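MGS-M4 (Unidentified, PDB 4Q3M) is an aldo-keto reductase with a TIM-barrel fold from a deep-sea metagenome that probably reduces carbonyl compounds with a nicotinamide cofactor, its natural substrate being unknown. Local coordinates at residues Thr200-Ala205 / Lys210-Ile215; Ala205-Lys210 / Glu250-Ser255; Leu220-Ile225 / Phe246-Glu251. All blocks are in the same frame, centred on the assembly; numbering follows the deposited sequence.

Contact 1 of 3, residues Thr200-Ala205 / Lys210-Ile215; sequences TMAKIA and KTIPQI
Ala205 and Lys210 lie with their CA atoms 5.1 Å apart where the chain turns from helix 199-207 into helix 212-222, and Lys210 N donates to Ala205 O at 3.1 Å, in the carbonyl plane. Immediately after it, Thr211 as N-cap and Gln214 form a capping box that opens the second helix: Thr211 N gives a firm bond to Gln214 OE1 (2.9 Å), while the return bond from Gln214 N to Thr211 OG1 is weak. Between the helices the contact is apolar. Ile215 points toward helix 199-207, where its CG1, CG2 and CD1 gather round the CD1 end of Ile204 and its CG1 also meets Ala205 CB at 4.1 Å. CG2 of Ile215 is reached as well by the sulfur of Met201, SD lying 4.0 Å away because the methionine chain bends at chi2 (-59°). Nearer the surface, Ile212 lays CD1 along Ala202, 3.9 Å from its CB, and turns CG2 to Met201 CB. Leu195 of helix 192-196 touches both Met201 and Ile212, and Lys210 sends NZ away to a salt bridge with Asp245. The polar bonds thus fix the turn and the start of the second helix, while isoleucine, methionine and alanine side chains pack the two successive helices together.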
ATOM      1  N   THR A 200       2.130  17.435 -17.515  1.00 58.97           N
ATOM      2  CA  THR A 200       2.197  16.421 -18.558  1.00 56.33           C
ATOM      3  C   THR A 200       0.800  16.067 -19.055  1.00 55.67           C
ATOM      4  O   THR A 200       0.564  15.999 -20.260  1.00 57.90           O
ATOM      5  CB  THR A 200       2.907  15.149 -18.063  1.00 53.96           C
ATOM      6  OG1 THR A 200       4.220  15.483 -17.595  1.00 55.06           O
ATOM      7  CG2 THR A 200       3.017  14.127 -19.182  1.00 53.49           C
ATOM      8  N   MET A 201      -0.124  15.855 -18.123  1.00 54.31           N
ATOM      9  CA  MET A 201      -1.512  15.568 -18.474  1.00 53.94           C
ATOM     10  C   MET A 201      -2.143  16.739 -19.220  1.00 58.61           C
ATOM     11  O   MET A 201      -2.938  16.546 -20.140  1.00 57.68           O
ATOM     12  CB  MET A 201      -2.333  15.249 -17.222  1.00 44.47           C
ATOM     13  CG  MET A 201      -1.967  13.943 -16.536  1.00 45.18           C
ATOM     14  SD  MET A 201      -2.148  12.497 -17.596  1.00 48.21           S
ATOM     15  CE  MET A 201      -0.429  12.139 -17.938  1.00 97.33           C
ATOM     16  N   ALA A 202      -1.786  17.953 -18.813  1.00 63.84           N
ATOM     17  CA  ALA A 202      -2.343  19.159 -19.413  1.00 67.02           C
ATOM     18  C   ALA A 202      -1.831  19.358 -20.834  1.00 70.54           C
ATOM     19  O   ALA A 202      -2.562  19.825 -21.706  1.00 69.19           O
ATOM     20  CB  ALA A 202      -2.020  20.376 -18.559  1.00 68.32           C
ATOM     21  N   LYS A 203      -0.570  19.001 -21.061  1.00 74.75           N
ATOM     22  CA  LYS A 203       0.040  19.167 -22.373  1.00 79.70           C
ATOM     23  C   LYS A 203      -0.594  18.216 -23.381  1.00 78.27           C
ATOM     24  O   LYS A 203      -1.109  18.652 -24.403  1.00 77.44           O
ATOM     25  CB  LYS A 203       1.556  18.936 -22.309  1.00 86.08           C
ATOM     26  CG  LYS A 203       2.152  18.307 -23.570  1.00 93.23           C
ATOM     27  CD  LYS A 203       3.275  17.333 -23.246  1.00 96.70           C
ATOM     28  CE  LYS A 203       3.818  16.671 -24.508  1.00 98.65           C
ATOM     29  NZ  LYS A 203       2.859  15.688 -25.091  1.00 95.54           N
ATOM     30  N   ILE A 204      -0.582  16.919 -23.082  1.00 79.22           N
ATOM     31  CA  ILE A 204      -1.000  15.925 -24.063  1.00 78.32           C
ATOM     32  C   ILE A 204      -2.494  16.076 -24.362  1.00 73.78           C
ATOM     33  O   ILE A 204      -2.988  15.569 -25.370  1.00 73.80           O
ATOM     34  CB  ILE A 204      -0.642  14.480 -23.586  1.00 74.52           C
ATOM     35  CG1 ILE A 204      -1.687  13.881 -22.640  1.00 76.18           C
ATOM     36  CG2 ILE A 204       0.749  14.438 -22.972  1.00 74.38           C
ATOM     37  CD1 ILE A 204      -2.748  13.078 -23.358  1.00 75.34           C
ATOM     38  N   ALA A 205      -3.202  16.787 -23.489  1.00 69.99           N
ATOM     39  CA  ALA A 205      -4.598  17.129 -23.726  1.00 69.01           C
ATOM     40  C   ALA A 205      -4.727  18.136 -24.870  1.00 70.66           C
ATOM     41  O   ALA A 205      -5.762  18.204 -25.533  1.00 69.80           O
ATOM     42  CB  ALA A 205      -5.233  17.678 -22.458  1.00 67.83           C
ATOM     43  N   LYS A 210      -8.690  17.283 -26.019  1.00 67.02           N
ATOM     44  CA  LYS A 210      -9.520  16.673 -24.991  1.00 66.93           C
ATOM     45  C   LYS A 210      -9.314  17.359 -23.649  1.00 66.88           C
ATOM     46  O   LYS A 210      -8.486  18.260 -23.522  1.00 70.25           O
ATOM     47  CB  LYS A 210      -9.210  15.179 -24.870  1.00 63.80           C
ATOM     48  CG  LYS A 210      -9.564  14.367 -26.103  1.00 61.48           C
ATOM     49  CD  LYS A 210     -11.066  14.327 -26.315  1.00 61.30           C
ATOM     50  CE  LYS A 210     -11.433  13.471 -27.514  1.00 60.99           C
ATOM     51  NZ  LYS A 210     -12.908  13.351 -27.674  1.00 61.73           N
ATOM     52  N   THR A 211     -10.078  16.932 -22.650  1.00 63.52           N
ATOM     53  CA  THR A 211      -9.880  17.409 -21.291  1.00 60.57           C
ATOM     54  C   THR A 211      -8.932  16.462 -20.568  1.00 55.80           C
ATOM     55  O   THR A 211      -8.743  15.323 -20.995  1.00 57.62           O
ATOM     56  CB  THR A 211     -11.208  17.510 -20.515  1.00 59.56           C
ATOM     57  OG1 THR A 211     -11.704  16.196 -20.234  1.00 58.05           O
ATOM     58  CG2 THR A 211     -12.242  18.281 -21.323  1.00 57.23           C
ATOM     59  N   ILE A 212      -8.331  16.938 -19.484  1.00 53.77           N
ATOM     60  CA  ILE A 212      -7.422  16.117 -18.689  1.00 53.03           C
ATOM     61  C   ILE A 212      -8.073  14.819 -18.172  1.00 49.75           C
ATOM     62  O   ILE A 212      -7.453  13.757 -18.249  1.00 49.01           O
ATOM     63  CB  ILE A 212      -6.841  16.922 -17.499  1.00 53.79           C
ATOM     64  CG1 ILE A 212      -5.851  17.972 -18.007  1.00 56.55           C
ATOM     65  CG2 ILE A 212      -6.158  16.001 -16.500  1.00 52.50           C
ATOM     66  CD1 ILE A 212      -5.132  18.719 -16.907  1.00 55.52           C
ATOM     67  N   PRO A 213      -9.319  14.886 -17.652  1.00 47.14           N
ATOM     68  CA  PRO A 213      -9.938  13.616 -17.247  1.00 48.43           C
ATOM     69  C   PRO A 213     -10.112  12.622 -18.397  1.00 49.59           C
ATOM     70  O   PRO A 213      -9.793  11.445 -18.227  1.00 44.08           O
ATOM     71  CB  PRO A 213     -11.303  14.050 -16.705  1.00 40.63           C
ATOM     72  CG  PRO A 213     -11.096  15.442 -16.254  1.00 47.53           C
ATOM     73  CD  PRO A 213     -10.146  16.037 -17.245  1.00 48.91           C
ATOM     74  N   GLN A 214     -10.608  13.096 -19.539  1.00 51.14           N
ATOM     75  CA  GLN A 214     -10.792  12.257 -20.724  1.00 50.78           C
ATOM     76  C   GLN A 214      -9.505  11.528 -21.091  1.00 51.49           C
ATOM     77  O   GLN A 214      -9.529  10.402 -21.588  1.00 49.46           O
ATOM     78  CB  GLN A 214     -11.261  13.100 -21.911  1.00 53.22           C
ATOM     79  CG  GLN A 214     -12.696  13.574 -21.816  1.00 56.36           C
ATOM     80  CD  GLN A 214     -13.094  14.448 -22.990  1.00 62.58           C
ATOM     81  OE1 GLN A 214     -12.302  15.258 -23.472  1.00 65.61           O
ATOM     82  NE2 GLN A 214     -14.326  14.283 -23.459  1.00 62.34           N
ATOM     83  N   ILE A 215      -8.385  12.192 -20.836  1.00 53.10           N
ATOM     84  CA  ILE A 215      -7.068  11.624 -21.068  1.00 49.82           C
ATOM     85  C   ILE A 215      -6.763  10.466 -20.128  1.00 47.48           C
ATOM     86  O   ILE A 215      -6.436   9.364 -20.575  1.00 49.84           O
ATOM     87  CB  ILE A 215      -5.979  12.693 -20.904  1.00 50.71           C
ATOM     88  CG1 ILE A 215      -6.026  13.681 -22.074  1.00 53.55           C
ATOM     89  CG2 ILE A 215      -4.615  12.041 -20.726  1.00 49.29           C
ATOM     90  CD1 ILE A 215      -6.326  13.039 -23.418  1.00 53.80           C
TER

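Contact 2 of 3, residues Ala205-Lys210 / Glu250-Ser255; sequences AKKHDK and EEDMKS
Asp252 receives two basic side chains from residues 207-208. The hydrogen bond runs from His208 NE2 to Asp252 OD2, 2.9 Å long with an angle of 159° at the hydrogen. The acceptor lies almost in the imidazole plane, yet the nitrogen approaches from above the carboxylate plane; ring and carboxylate are turned 74° apart. The ionic part is a network centred on Lys207. Its chain, with CG anti to the backbone N (chi1 -178°) and extended from there on, carries Lys207 NZ to 3.2 Å from both Asp252 OD1 and OD2, each a weak hydrogen bond within the salt bridge; Glu251 OE1 is a long partner of Lys207 NZ at 3.9 Å. Asp249, just before helix 250-257, is a further salt-bridge partner of this ammonium. Within the first segment, CG of Lys207 lies over the rim of one face of the His208 ring, which also meets the ring of Phe246. An asparagine here in place of Asp252, without the negative charge, would probably weaken the salt bridge to Lys207 and the hold on His208 NE2. The arrangement is a histidine-carboxylate hydrogen bond joined to a salt-bridge network near the surface, linking residues 207-208 to the first turn of helix 250-257 on the periphery of the TIM barrel.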
ATOM      1  N   ALA A 205      -3.202  16.787 -23.489  1.00 69.99           N
ATOM      2  CA  ALA A 205      -4.598  17.129 -23.726  1.00 69.01           C
ATOM      3  C   ALA A 205      -4.727  18.136 -24.870  1.00 70.66           C
ATOM      4  O   ALA A 205      -5.762  18.204 -25.533  1.00 69.80           O
ATOM      5  CB  ALA A 205      -5.233  17.678 -22.458  1.00 67.83           C
ATOM      6  N   LYS A 206      -3.671  18.915 -25.091  1.00 70.76           N
ATOM      7  CA  LYS A 206      -3.618  19.849 -26.215  1.00 71.36           C
ATOM      8  C   LYS A 206      -3.578  19.091 -27.537  1.00 70.87           C
ATOM      9  O   LYS A 206      -4.086  19.560 -28.555  1.00 79.40           O
ATOM     10  CB  LYS A 206      -2.391  20.766 -26.099  1.00 76.17           C
ATOM     11  CG  LYS A 206      -1.319  20.506 -27.163  1.00 85.30           C
ATOM     12  CD  LYS A 206      -0.031  21.285 -26.930  1.00 92.07           C
ATOM     13  CE  LYS A 206       0.661  20.851 -25.647  1.00 92.35           C
ATOM     14  NZ  LYS A 206       1.946  21.566 -25.414  1.00 94.37           N
ATOM     15  N   LYS A 207      -2.982  17.906 -27.501  1.00 66.90           N
ATOM     16  CA  LYS A 207      -2.660  17.154 -28.704  1.00 71.06           C
ATOM     17  C   LYS A 207      -3.898  16.519 -29.322  1.00 72.47           C
ATOM     18  O   LYS A 207      -3.998  16.385 -30.542  1.00 78.27           O
ATOM     19  CB  LYS A 207      -1.618  16.086 -28.370  1.00 70.96           C
ATOM     20  CG  LYS A 207      -1.148  15.241 -29.533  1.00 71.54           C
ATOM     21  CD  LYS A 207      -0.062  14.290 -29.062  1.00 69.83           C
ATOM     22  CE  LYS A 207       0.333  13.301 -30.137  1.00 71.82           C
ATOM     23  NZ  LYS A 207       1.359  12.350 -29.631  1.00 71.13           N
ATOM     24  N   HIS A 208      -4.847  16.146 -28.472  1.00 66.54           N
ATOM     25  CA  HIS A 208      -6.040  15.444 -28.923  1.00 67.47           C
ATOM     26  C   HIS A 208      -7.305  16.269 -28.702  1.00 68.94           C
ATOM     27  O   HIS A 208      -8.416  15.767 -28.878  1.00 69.55           O
ATOM     28  CB  HIS A 208      -6.153  14.096 -28.208  1.00 68.72           C
ATOM     29  CG  HIS A 208      -4.923  13.250 -28.324  1.00 68.37           C
ATOM     30  ND1 HIS A 208      -4.582  12.586 -29.483  1.00 68.75           N
ATOM     31  CD2 HIS A 208      -3.948  12.967 -27.428  1.00 66.69           C
ATOM     32  CE1 HIS A 208      -3.453  11.927 -29.295  1.00 68.29           C
ATOM     33  NE2 HIS A 208      -3.048  12.141 -28.057  1.00 67.93           N
ATOM     34  N   ASP A 209      -7.122  17.532 -28.322  1.00 70.56           N
ATOM     35  CA  ASP A 209      -8.228  18.459 -28.086  1.00 71.60           C
ATOM     36  C   ASP A 209      -9.221  17.883 -27.078  1.00 68.73           C
ATOM     37  O   ASP A 209     -10.437  17.972 -27.254  1.00 69.82           O
ATOM     38  CB  ASP A 209      -8.933  18.800 -29.405  1.00 75.94           C
ATOM     39  CG  ASP A 209      -9.891  19.970 -29.274  1.00 80.57           C
ATOM     40  OD1 ASP A 209      -9.698  20.800 -28.359  1.00 81.54           O
ATOM     41  OD2 ASP A 209     -10.838  20.058 -30.085  1.00 83.70           O
ATOM     42  N   LYS A 210      -8.690  17.283 -26.019  1.00 67.02           N
ATOM     43  CA  LYS A 210      -9.520  16.673 -24.991  1.00 66.93           C
ATOM     44  C   LYS A 210      -9.314  17.359 -23.649  1.00 66.88           C
ATOM     45  O   LYS A 210      -8.486  18.260 -23.522  1.00 70.25           O
ATOM     46  CB  LYS A 210      -9.210  15.179 -24.870  1.00 63.80           C
ATOM     47  CG  LYS A 210      -9.564  14.367 -26.103  1.00 61.48           C
ATOM     48  CD  LYS A 210     -11.066  14.327 -26.315  1.00 61.30           C
ATOM     49  CE  LYS A 210     -11.433  13.471 -27.514  1.00 60.99           C
ATOM     50  NZ  LYS A 210     -12.908  13.351 -27.674  1.00 61.73           N
ATOM     51  N   GLU A 250       2.447   5.923 -28.810  1.00 63.42           N
ATOM     52  CA  GLU A 250       3.497   5.391 -27.947  1.00 64.36           C
ATOM     53  C   GLU A 250       4.159   6.463 -27.085  1.00 61.02           C
ATOM     54  O   GLU A 250       4.378   6.255 -25.891  1.00 56.92           O
ATOM     55  CB  GLU A 250       4.559   4.679 -28.790  1.00 72.65           C
ATOM     56  CG  GLU A 250       5.825   4.326 -28.026  1.00 80.30           C
ATOM     57  CD  GLU A 250       6.805   3.526 -28.861  1.00 92.00           C
ATOM     58  OE1 GLU A 250       6.635   3.475 -30.098  1.00 96.91           O
ATOM     59  OE2 GLU A 250       7.748   2.948 -28.280  1.00 95.34           O
ATOM     60  N   GLU A 251       4.471   7.608 -27.686  1.00 63.55           N
ATOM     61  CA  GLU A 251       5.168   8.666 -26.961  1.00 66.91           C
ATOM     62  C   GLU A 251       4.260   9.293 -25.905  1.00 61.48           C
ATOM     63  O   GLU A 251       4.741   9.789 -24.887  1.00 58.00           O
ATOM     64  CB  GLU A 251       5.692   9.738 -27.925  1.00 75.36           C
ATOM     65  CG  GLU A 251       4.765  10.925 -28.135  1.00 79.00           C
ATOM     66  CD  GLU A 251       5.451  12.077 -28.843  1.00 86.55           C
ATOM     67  OE1 GLU A 251       5.015  13.234 -28.658  1.00 86.75           O
ATOM     68  OE2 GLU A 251       6.426  11.827 -29.582  1.00 90.90           O
ATOM     69  N   ASP A 252       2.953   9.262 -26.145  1.00 59.70           N
ATOM     70  CA  ASP A 252       1.990   9.721 -25.152  1.00 56.44           C
ATOM     71  C   ASP A 252       2.015   8.799 -23.943  1.00 56.13           C
ATOM     72  O   ASP A 252       2.121   9.252 -22.805  1.00 56.69           O
ATOM     73  CB  ASP A 252       0.575   9.779 -25.735  1.00 57.51           C
ATOM     74  CG  ASP A 252       0.359  10.983 -26.630  1.00 58.59           C
ATOM     75  OD1 ASP A 252       1.043  12.009 -26.429  1.00 59.71           O
ATOM     76  OD2 ASP A 252      -0.503  10.907 -27.531  1.00 62.41           O
ATOM     77  N   MET A 253       1.926   7.499 -24.208  1.00 57.31           N
ATOM     78  CA  MET A 253       1.910   6.486 -23.160  1.00 55.86           C
ATOM     79  C   MET A 253       3.178   6.521 -22.315  1.00 57.75           C
ATOM     80  O   MET A 253       3.128   6.348 -21.097  1.00 58.49           O
ATOM     81  CB  MET A 253       1.728   5.096 -23.772  1.00 47.42           C
ATOM     82  CG  MET A 253       0.392   4.904 -24.467  1.00 47.31           C
ATOM     83  SD  MET A 253      -0.991   5.030 -23.319  1.00 47.10           S
ATOM     84  CE  MET A 253      -0.691   3.599 -22.284  1.00 44.53           C
ATOM     85  N   LYS A 254       4.314   6.748 -22.968  1.00 60.72           N
ATOM     86  CA  LYS A 254       5.588   6.814 -22.266  1.00 64.25           C
ATOM     87  C   LYS A 254       5.716   8.130 -21.504  1.00 61.95           C
ATOM     88  O   LYS A 254       6.468   8.226 -20.534  1.00 60.93           O
ATOM     89  CB  LYS A 254       6.752   6.648 -23.245  1.00 73.07           C
ATOM     90  CG  LYS A 254       7.785   5.627 -22.798  1.00 82.76           C
ATOM     91  CD  LYS A 254       7.125   4.299 -22.455  1.00 85.86           C
ATOM     92  CE  LYS A 254       8.150   3.256 -22.040  1.00 89.32           C
ATOM     93  NZ  LYS A 254       7.566   2.243 -21.116  1.00 88.09           N
ATOM     94  N   SER A 255       4.975   9.139 -21.949  1.00 60.17           N
ATOM     95  CA  SER A 255       4.952  10.430 -21.271  1.00 57.94           C
ATOM     96  C   SER A 255       4.051  10.367 -20.042  1.00 54.53           C
ATOM     97  O   SER A 255       4.329  10.996 -19.021  1.00 54.19           O
ATOM     98  CB  SER A 255       4.481  11.531 -22.223  1.00 59.96           C
ATOM     99  OG  SER A 255       4.702  12.816 -21.669  1.00 61.19           O
TER

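Contact 3 of 3, residues Leu220-Ile225 / Phe246-Glu251; sequences LIEREI and FTLDEE
Glu222, in the last turn of helix 212-222, faces the extended chain leading into helix 250-257, its CA 7.3 Å from that of Leu248. Just beyond it the helix ends in a Schellman motif with Glu224 as C-prime residue. The glutamate bends at chi2 (-73°), which brings its carboxylate to residues 247-248. Across the contact Glu222 OE2 accepts two bonds. Leu248 N lies 3.0 Å from Glu222 OE2, and the Thr247 hydroxyl, OG1, 3.2 Å from Glu222 OE2. Both donors come from the same face of the carboxylate, the hydroxyl on the syn side, 29° out of the plane, and the amide from higher above it, 54° out. Thr247 reaches this place with OG1 anti to its backbone N, its side chain crossing that of Glu222 at about a right angle. The aliphatic part joins in, Glu222 CG lying 4.0 Å from Leu248 CB. Arg218, one turn back on the same helix, forms a salt bridge with the same OE2 and is its strongest polar partner. One carboxylate oxygen therefore gathers an arginine, a backbone amide and a hydroxyl, a set that probably favours its charged form and ties the chain before helix 250-257 to the helix end.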
ATOM      1  N   LEU A 220      -6.112   4.502 -19.363  1.00 41.96           N
ATOM      2  CA  LEU A 220      -6.513   3.233 -18.770  1.00 42.84           C
ATOM      3  C   LEU A 220      -7.119   2.311 -19.824  1.00 41.52           C
ATOM      4  O   LEU A 220      -6.886   1.101 -19.810  1.00 40.26           O
ATOM      5  CB  LEU A 220      -7.506   3.462 -17.630  1.00 44.91           C
ATOM      6  CG  LEU A 220      -6.927   4.096 -16.363  1.00 47.27           C
ATOM      7  CD1 LEU A 220      -8.036   4.483 -15.405  1.00 47.70           C
ATOM      8  CD2 LEU A 220      -5.946   3.145 -15.692  1.00 46.79           C
ATOM      9  N   ILE A 221      -7.898   2.892 -20.732  1.00 42.13           N
ATOM     10  CA  ILE A 221      -8.476   2.148 -21.846  1.00 40.22           C
ATOM     11  C   ILE A 221      -7.381   1.513 -22.695  1.00 39.48           C
ATOM     12  O   ILE A 221      -7.483   0.351 -23.093  1.00 39.87           O
ATOM     13  CB  ILE A 221      -9.343   3.051 -22.748  1.00 44.12           C
ATOM     14  CG1 ILE A 221     -10.453   3.723 -21.941  1.00 44.25           C
ATOM     15  CG2 ILE A 221      -9.929   2.250 -23.895  1.00 41.97           C
ATOM     16  CD1 ILE A 221     -11.468   2.763 -21.397  1.00 45.69           C
ATOM     17  N   GLU A 222      -6.332   2.285 -22.962  1.00 37.26           N
ATOM     18  CA  GLU A 222      -5.209   1.815 -23.764  1.00 41.34           C
ATOM     19  C   GLU A 222      -4.497   0.643 -23.092  1.00 44.61           C
ATOM     20  O   GLU A 222      -3.955  -0.234 -23.766  1.00 45.12           O
ATOM     21  CB  GLU A 222      -4.215   2.954 -24.018  1.00 43.22           C
ATOM     22  CG  GLU A 222      -4.782   4.132 -24.806  1.00 41.97           C
ATOM     23  CD  GLU A 222      -4.998   3.823 -26.277  1.00 48.58           C
ATOM     24  OE1 GLU A 222      -4.602   2.728 -26.730  1.00 51.83           O
ATOM     25  OE2 GLU A 222      -5.565   4.683 -26.986  1.00 47.17           O
ATOM     26  N   ARG A 223      -4.509   0.630 -21.762  1.00 44.25           N
ATOM     27  CA  ARG A 223      -3.872  -0.438 -20.998  1.00 42.68           C
ATOM     28  C   ARG A 223      -4.805  -1.626 -20.788  1.00 41.37           C
ATOM     29  O   ARG A 223      -4.516  -2.509 -19.977  1.00 40.47           O
ATOM     30  CB  ARG A 223      -3.396   0.083 -19.640  1.00 42.58           C
ATOM     31  CG  ARG A 223      -2.287   1.116 -19.707  1.00 46.50           C
ATOM     32  CD  ARG A 223      -1.889   1.560 -18.308  1.00 45.74           C
ATOM     33  NE  ARG A 223      -1.389   0.445 -17.508  1.00 42.97           N
ATOM     34  CZ  ARG A 223      -1.272   0.468 -16.184  1.00 43.29           C
ATOM     35  NH1 ARG A 223      -1.624   1.551 -15.504  1.00 44.11           N
ATOM     36  NH2 ARG A 223      -0.806  -0.593 -15.538  1.00 38.16           N
ATOM     37  N   GLU A 224      -5.918  -1.636 -21.517  1.00 49.40           N
ATOM     38  CA  GLU A 224      -6.929  -2.689 -21.410  1.00 50.42           C
ATOM     39  C   GLU A 224      -7.424  -2.855 -19.974  1.00 47.99           C
ATOM     40  O   GLU A 224      -7.638  -3.972 -19.503  1.00 42.47           O
ATOM     41  CB  GLU A 224      -6.382  -4.017 -21.940  1.00 52.69           C
ATOM     42  CG  GLU A 224      -6.046  -3.995 -23.423  1.00 58.08           C
ATOM     43  CD  GLU A 224      -5.535  -5.329 -23.931  1.00 63.76           C
ATOM     44  OE1 GLU A 224      -5.066  -6.141 -23.107  1.00 66.35           O
ATOM     45  OE2 GLU A 224      -5.606  -5.567 -25.155  1.00 66.67           O
ATOM     46  N   ILE A 225      -7.602  -1.730 -19.287  1.00 42.70           N
ATOM     47  CA  ILE A 225      -8.098  -1.729 -17.916  1.00 43.32           C
ATOM     48  C   ILE A 225      -9.507  -1.149 -17.848  1.00 48.10           C
ATOM     49  O   ILE A 225      -9.769  -0.073 -18.388  1.00 44.72           O
ATOM     50  CB  ILE A 225      -7.171  -0.922 -16.981  1.00 40.69           C
ATOM     51  CG1 ILE A 225      -5.802  -1.595 -16.872  1.00 41.38           C
ATOM     52  CG2 ILE A 225      -7.798  -0.767 -15.601  1.00 33.42           C
ATOM     53  CD1 ILE A 225      -4.842  -0.877 -15.944  1.00 38.58           C
ATOM     54  N   PHE A 246     -10.792   8.870 -30.219  1.00 70.27           N
ATOM     55  CA  PHE A 246      -9.376   9.174 -30.388  1.00 69.87           C
ATOM     56  C   PHE A 246      -8.503   8.102 -29.743  1.00 68.46           C
ATOM     57  O   PHE A 246      -9.004   7.199 -29.072  1.00 63.10           O
ATOM     58  CB  PHE A 246      -9.045  10.550 -29.805  1.00 65.29           C
ATOM     59  CG  PHE A 246      -8.844  10.550 -28.316  1.00 65.20           C
ATOM     60  CD1 PHE A 246      -7.588  10.770 -27.775  1.00 64.17           C
ATOM     61  CD2 PHE A 246      -9.908  10.330 -27.457  1.00 65.89           C
ATOM     62  CE1 PHE A 246      -7.396  10.774 -26.406  1.00 61.54           C
ATOM     63  CE2 PHE A 246      -9.723  10.332 -26.088  1.00 63.36           C
ATOM     64  CZ  PHE A 246      -8.466  10.556 -25.563  1.00 61.41           C
ATOM     65  N   THR A 247      -7.195   8.213 -29.951  1.00 68.87           N
ATOM     66  CA  THR A 247      -6.249   7.225 -29.446  1.00 64.56           C
ATOM     67  C   THR A 247      -5.002   7.891 -28.876  1.00 62.21           C
ATOM     68  O   THR A 247      -4.757   9.074 -29.109  1.00 63.23           O
ATOM     69  CB  THR A 247      -5.832   6.238 -30.553  1.00 65.11           C
ATOM     70  OG1 THR A 247      -4.867   5.314 -30.035  1.00 66.59           O
ATOM     71  CG2 THR A 247      -5.227   6.985 -31.732  1.00 68.51           C
ATOM     72  N   LEU A 248      -4.218   7.125 -28.124  1.00 58.58           N
ATOM     73  CA  LEU A 248      -2.968   7.622 -27.562  1.00 57.02           C
ATOM     74  C   LEU A 248      -1.783   6.854 -28.136  1.00 57.04           C
ATOM     75  O   LEU A 248      -1.728   5.627 -28.042  1.00 53.82           O
ATOM     76  CB  LEU A 248      -2.982   7.515 -26.036  1.00 52.94           C
ATOM     77  CG  LEU A 248      -4.039   8.348 -25.307  1.00 50.15           C
ATOM     78  CD1 LEU A 248      -4.006   8.071 -23.813  1.00 47.16           C
ATOM     79  CD2 LEU A 248      -3.836   9.830 -25.585  1.00 50.82           C
ATOM     80  N   ASP A 249      -0.836   7.573 -28.730  1.00 57.61           N
ATOM     81  CA  ASP A 249       0.316   6.933 -29.355  1.00 61.76           C
ATOM     82  C   ASP A 249       1.367   6.528 -28.327  1.00 61.68           C
ATOM     83  O   ASP A 249       1.204   6.766 -27.129  1.00 52.94           O
ATOM     84  CB  ASP A 249       0.935   7.847 -30.421  1.00 59.67           C
ATOM     85  CG  ASP A 249       1.296   9.224 -29.887  1.00 64.20           C
ATOM     86  OD1 ASP A 249       1.789   9.330 -28.744  1.00 61.78           O
ATOM     87  OD2 ASP A 249       1.090  10.211 -30.625  1.00 64.10           O
ATOM     88  N   GLU A 250       2.447   5.923 -28.810  1.00 63.42           N
ATOM     89  CA  GLU A 250       3.497   5.391 -27.947  1.00 64.36           C
ATOM     90  C   GLU A 250       4.159   6.463 -27.085  1.00 61.02           C
ATOM     91  O   GLU A 250       4.378   6.255 -25.891  1.00 56.92           O
ATOM     92  CB  GLU A 250       4.559   4.679 -28.790  1.00 72.65           C
ATOM     93  CG  GLU A 250       5.825   4.326 -28.026  1.00 80.30           C
ATOM     94  CD  GLU A 250       6.805   3.526 -28.861  1.00 92.00           C
ATOM     95  OE1 GLU A 250       6.635   3.475 -30.098  1.00 96.91           O
ATOM     96  OE2 GLU A 250       7.748   2.948 -28.280  1.00 95.34           O
ATOM     97  N   GLU A 251       4.471   7.608 -27.686  1.00 63.55           N
ATOM     98  CA  GLU A 251       5.168   8.666 -26.961  1.00 66.91           C
ATOM     99  C   GLU A 251       4.260   9.293 -25.905  1.00 61.48           C
ATOM    100  O   GLU A 251       4.741   9.789 -24.887  1.00 58.00           O
ATOM    101  CB  GLU A 251       5.692   9.738 -27.925  1.00 75.36           C
ATOM    102  CG  GLU A 251       4.765  10.925 -28.135  1.00 79.00           C
ATOM    103  CD  GLU A 251       5.451  12.077 -28.843  1.00 86.55           C
ATOM    104  OE1 GLU A 251       5.015  13.234 -28.658  1.00 86.75           O
ATOM    105  OE2 GLU A 251       6.426  11.827 -29.582  1.00 90.90           O
TER

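Contacts 1 and 2 share Ala205 and Lys210 and lie about 7 Å apart between centres, both on helix 199-207; contact 3 joins the end of helix 212-222 to the chain leading into helix 250-257, so that the three contacts together connect these neighbouring parts of the fold. All are partly buried. Contact 1 is the largest and most apolar, with buried aliphatic side chains between helices adjacent in sequence. Contact 2 is mainly ionic and nearer the surface, whereas contact 3 hangs on a single glutamate oxygen. Contacts 2 and 3 meet through the salt bridge of Lys207 with Asp249, and Phe246 packs on Lys210 and Ile215 of contact 1.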